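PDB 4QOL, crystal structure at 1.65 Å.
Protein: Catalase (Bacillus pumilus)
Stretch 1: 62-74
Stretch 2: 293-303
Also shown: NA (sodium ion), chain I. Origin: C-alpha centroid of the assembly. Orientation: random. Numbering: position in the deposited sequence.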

# COMPACT_ATOMS: atom_id res chain seq x y z
N GLY A 62 -10.79 -6.92 22.30
CA GLY A 62 -10.10 -5.94 23.14
C GLY A 62 -10.98 -5.30 24.21
O GLY A 62 -12.18 -5.17 24.05
N ALA A 63 -10.35 -4.76 25.23
CA ALA A 63 -11.04 -3.98 26.26
C ALA A 63 -10.07 -3.05 26.95
O ALA A 63 -8.88 -3.33 27.01
CB ALA A 63 -11.68 -4.90 27.27
N TYR A 64 -10.59 -1.95 27.47
CA TYR A 64 -9.75 -1.04 28.31
C TYR A 64 -9.95 -1.28 29.79
O TYR A 64 -10.95 -1.84 30.22
CB TYR A 64 -10.17 0.40 28.01
CG TYR A 64 -9.90 0.84 26.62
CD1 TYR A 64 -10.87 0.67 25.65
CD2 TYR A 64 -8.75 1.53 26.28
CE1 TYR A 64 -10.66 1.12 24.34
CE2 TYR A 64 -8.53 2.00 25.00
CZ TYR A 64 -9.50 1.75 24.02
OH TYR A 64 -9.28 2.25 22.72
N GLY A 65 -8.97 -0.83 30.57
CA GLY A 65 -9.08 -0.94 31.97
C GLY A 65 -8.03 -0.16 32.71
O GLY A 65 -7.48 0.81 32.20
N VAL A 66 -7.81 -0.56 33.94
CA VAL A 66 -6.85 0.11 34.84
C VAL A 66 -5.99 -0.92 35.56
O VAL A 66 -6.47 -1.97 35.95
CB VAL A 66 -7.58 1.01 35.88
CG1 VAL A 66 -6.60 1.64 36.84
CG2 VAL A 66 -8.35 2.11 35.17
N PHE A 67 -4.71 -0.63 35.66
CA PHE A 67 -3.81 -1.35 36.51
C PHE A 67 -3.43 -0.54 37.76
O PHE A 67 -3.09 0.60 37.65
CB PHE A 67 -2.51 -1.70 35.76
CG PHE A 67 -1.53 -2.43 36.64
CD1 PHE A 67 -1.66 -3.79 36.85
CD2 PHE A 67 -0.46 -1.77 37.22
CE1 PHE A 67 -0.79 -4.49 37.64
CE2 PHE A 67 0.43 -2.47 38.02
CZ PHE A 67 0.24 -3.82 38.25
N GLU A 68 -3.58 -1.15 38.93
CA GLU A 68 -3.23 -0.51 40.20
C GLU A 68 -2.15 -1.28 40.94
O GLU A 68 -2.31 -2.46 41.21
CB GLU A 68 -4.47 -0.41 41.11
CG GLU A 68 -4.18 0.36 42.40
CD GLU A 68 -5.43 0.73 43.16
OE1 GLU A 68 -6.53 0.64 42.60
OE2 GLU A 68 -5.30 1.10 44.33
N VAL A 69 -1.12 -0.57 41.35
CA VAL A 69 -0.04 -1.13 42.11
C VAL A 69 -0.50 -1.38 43.54
O VAL A 69 -1.06 -0.47 44.20
CB VAL A 69 1.18 -0.19 42.15
CG1 VAL A 69 2.30 -0.73 43.06
CG2 VAL A 69 1.71 0.01 40.72
N GLU A 70 -0.25 -2.60 43.99
CA GLU A 70 -0.40 -2.93 45.42
C GLU A 70 0.92 -2.84 46.19
O GLU A 70 0.98 -2.30 47.29
CB GLU A 70 -1.00 -4.33 45.60
CG GLU A 70 -1.25 -4.63 47.08
CD GLU A 70 -1.96 -5.93 47.36
OE1 GLU A 70 -1.90 -6.37 48.55
OE2 GLU A 70 -2.58 -6.48 46.45
N ASN A 71 2.00 -3.36 45.62
CA ASN A 71 3.32 -3.30 46.23
C ASN A 71 4.28 -2.60 45.29
O ASN A 71 4.51 -3.06 44.18
CB ASN A 71 3.82 -4.70 46.53
CG ASN A 71 2.93 -5.41 47.54
OD1 ASN A 71 2.66 -4.85 48.60
ND2 ASN A 71 2.41 -6.56 47.19
N SER A 72 4.87 -1.50 45.75
CA SER A 72 5.80 -0.78 44.91
C SER A 72 7.05 -1.63 44.64
O SER A 72 7.45 -2.49 45.46
CB SER A 72 6.09 0.59 45.47
OG SER A 72 6.89 0.42 46.57
N MET A 73 7.60 -1.46 43.44
CA MET A 73 8.65 -2.37 42.98
C MET A 73 9.96 -1.64 42.86
O MET A 73 10.88 -2.11 42.22
CB MET A 73 8.22 -3.01 41.63
CG MET A 73 7.14 -4.06 41.75
SD MET A 73 7.76 -5.55 42.57
CE MET A 73 6.56 -5.61 43.89
N GLU A 74 10.03 -0.43 43.42
CA GLU A 74 11.20 0.42 43.22
C GLU A 74 12.52 -0.22 43.67
O GLU A 74 13.59 0.22 43.27
CB GLU A 74 11.00 1.79 43.89
CG GLU A 74 11.23 1.80 45.39
CD GLU A 74 10.15 1.00 46.16
OE1 GLU A 74 9.06 0.78 45.60
OE2 GLU A 74 10.34 0.61 47.33
N GLN A 293 5.59 -13.04 43.69
CA GLN A 293 5.54 -11.83 44.50
C GLN A 293 4.47 -10.94 43.89
O GLN A 293 4.56 -10.61 42.72
CB GLN A 293 6.89 -11.11 44.47
CG GLN A 293 8.02 -11.97 44.98
CD GLN A 293 9.24 -11.18 45.25
OE1 GLN A 293 9.17 -10.11 45.89
NE2 GLN A 293 10.38 -11.66 44.78
N LYS A 294 3.47 -10.53 44.70
CA LYS A 294 2.35 -9.78 44.18
C LYS A 294 2.75 -8.34 43.85
O LYS A 294 3.44 -7.70 44.64
CB LYS A 294 1.17 -9.79 45.15
CG LYS A 294 -0.13 -9.33 44.48
CD LYS A 294 -1.26 -9.45 45.49
CE LYS A 294 -2.59 -9.23 44.82
NZ LYS A 294 -3.62 -9.05 45.83
N VAL A 295 2.33 -7.87 42.65
CA VAL A 295 2.59 -6.50 42.22
C VAL A 295 1.36 -5.63 42.29
O VAL A 295 1.40 -4.51 42.84
CB VAL A 295 3.24 -6.44 40.84
CG1 VAL A 295 3.49 -4.98 40.44
CG2 VAL A 295 4.47 -7.30 40.82
N GLY A 296 0.27 -6.11 41.72
CA GLY A 296 -0.91 -5.32 41.63
C GLY A 296 -1.99 -6.00 40.85
O GLY A 296 -1.96 -7.23 40.67
N ARG A 297 -3.00 -5.22 40.51
CA ARG A 297 -4.18 -5.80 39.91
C ARG A 297 -4.68 -4.97 38.73
O ARG A 297 -4.70 -3.74 38.77
CB ARG A 297 -5.35 -5.90 40.92
CG ARG A 297 -6.63 -6.54 40.38
CD ARG A 297 -7.62 -6.54 41.54
NE ARG A 297 -8.84 -7.32 41.43
CZ ARG A 297 -9.02 -8.59 41.81
NH1 ARG A 297 -8.02 -9.36 42.22
NH2 ARG A 297 -10.23 -9.12 41.68
N MET A 298 -5.01 -5.69 37.66
CA MET A 298 -5.58 -5.10 36.45
C MET A 298 -7.07 -5.48 36.31
O MET A 298 -7.45 -6.66 36.38
CB MET A 298 -4.83 -5.60 35.20
CG MET A 298 -5.46 -5.11 33.89
SD MET A 298 -4.43 -5.57 32.47
CE MET A 298 -4.75 -7.33 32.33
N THR A 299 -7.90 -4.48 36.12
CA THR A 299 -9.33 -4.65 35.97
C THR A 299 -9.71 -4.11 34.61
O THR A 299 -9.39 -2.95 34.29
CB THR A 299 -10.11 -3.90 37.06
OG1 THR A 299 -9.63 -4.36 38.32
CG2 THR A 299 -11.57 -4.13 36.96
N LEU A 300 -10.42 -4.91 33.84
CA LEU A 300 -10.94 -4.45 32.56
C LEU A 300 -12.40 -4.03 32.66
O LEU A 300 -13.26 -4.87 33.01
CB LEU A 300 -10.78 -5.55 31.51
CG LEU A 300 -9.33 -6.03 31.32
CD1 LEU A 300 -9.29 -7.05 30.21
CD2 LEU A 300 -8.39 -4.86 31.06
N ASN A 301 -12.67 -2.76 32.34
CA ASN A 301 -13.96 -2.16 32.70
C ASN A 301 -14.66 -1.36 31.58
O ASN A 301 -15.67 -0.72 31.82
CB ASN A 301 -13.82 -1.30 33.94
CG ASN A 301 -12.88 -0.12 33.74
OD1 ASN A 301 -12.47 0.18 32.64
ND2 ASN A 301 -12.53 0.54 34.83
N ARG A 302 -14.13 -1.40 30.36
CA ARG A 302 -14.71 -0.63 29.26
C ARG A 302 -14.51 -1.33 27.90
O ARG A 302 -13.39 -1.59 27.50
CB ARG A 302 -14.10 0.77 29.28
CG ARG A 302 -14.71 1.70 28.26
CD ARG A 302 -14.32 3.17 28.46
NE ARG A 302 -12.88 3.38 28.65
CZ ARG A 302 -12.00 3.78 27.73
NH1 ARG A 302 -12.33 4.03 26.50
NH2 ARG A 302 -10.72 3.91 28.09
N ASN A 303 -15.61 -1.52 27.16
CA ASN A 303 -15.50 -1.98 25.82
C ASN A 303 -15.09 -0.81 24.90
O ASN A 303 -15.40 0.35 25.16
CB ASN A 303 -16.80 -2.63 25.36
CG ASN A 303 -17.08 -3.92 26.09
OD1 ASN A 303 -16.20 -4.79 26.19
ND2 ASN A 303 -18.28 -4.06 26.59
NA NA I . 6.62 -0.00 48.77
O HOH W 1 -14.47 -6.60 24.76
O HOH W 2 6.69 -2.21 48.38
O HOH W 3 8.53 0.13 49.31
O HOH W 4 5.79 -0.56 50.57
O HOH W 5 6.50 1.84 49.12

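Strands 62-69 and 293-302 run antiparallel, joined by a ladder of backbone hydrogen bonds. Val66 N donates to Thr299 O and Thr299 N to Val66 O, both at 2.9 Å; Glu68 N reaches Arg297 O at 2.8 Å, and Arg297 N returns to Glu68 O at 2.9 Å. Between Tyr64 and Gly65 a beta bulge shifts the register, so Tyr64 O accepts from both Asn301 N (2.9 Å) and Arg302 N (3.2 Å). Just past the end of the first strand, Glu70 N (2.8 Å) and Asn71 N (3.1 Å) both donate to Val295 O.

Glycine suits two of the close, non-hydrogen-bonded positions: a CB on Gly65 would clash with Thr299 O, and one on Gly296 with Glu68 O and the Phe67 ring. Phe67 and Met298 lie on one face of the sheet. The Phe67 ring is buried, with Phe67 CZ 4.1 Å from Val295 CG1 and Phe67 CD1 4.0 Å from Met298 CB. Met73 extends the apolar cluster, Met73 CG lying 4.0 Å from Val295 CG1.

Tyr64 and Arg302 lie on the opposite face, with Val66, Thr299, Glu68 and Arg297. Arg302 is exposed, so its charge need not be buried, while its flat guanidinium covers one face of the Tyr64 ring in a cation-pi stack. At the other end, long extended side chains let Lys294 NZ meet Glu70 OE2 in a 2.8 Å salt bridge, while Asn71 ND2 donates to Lys294 O at 3.0 Å.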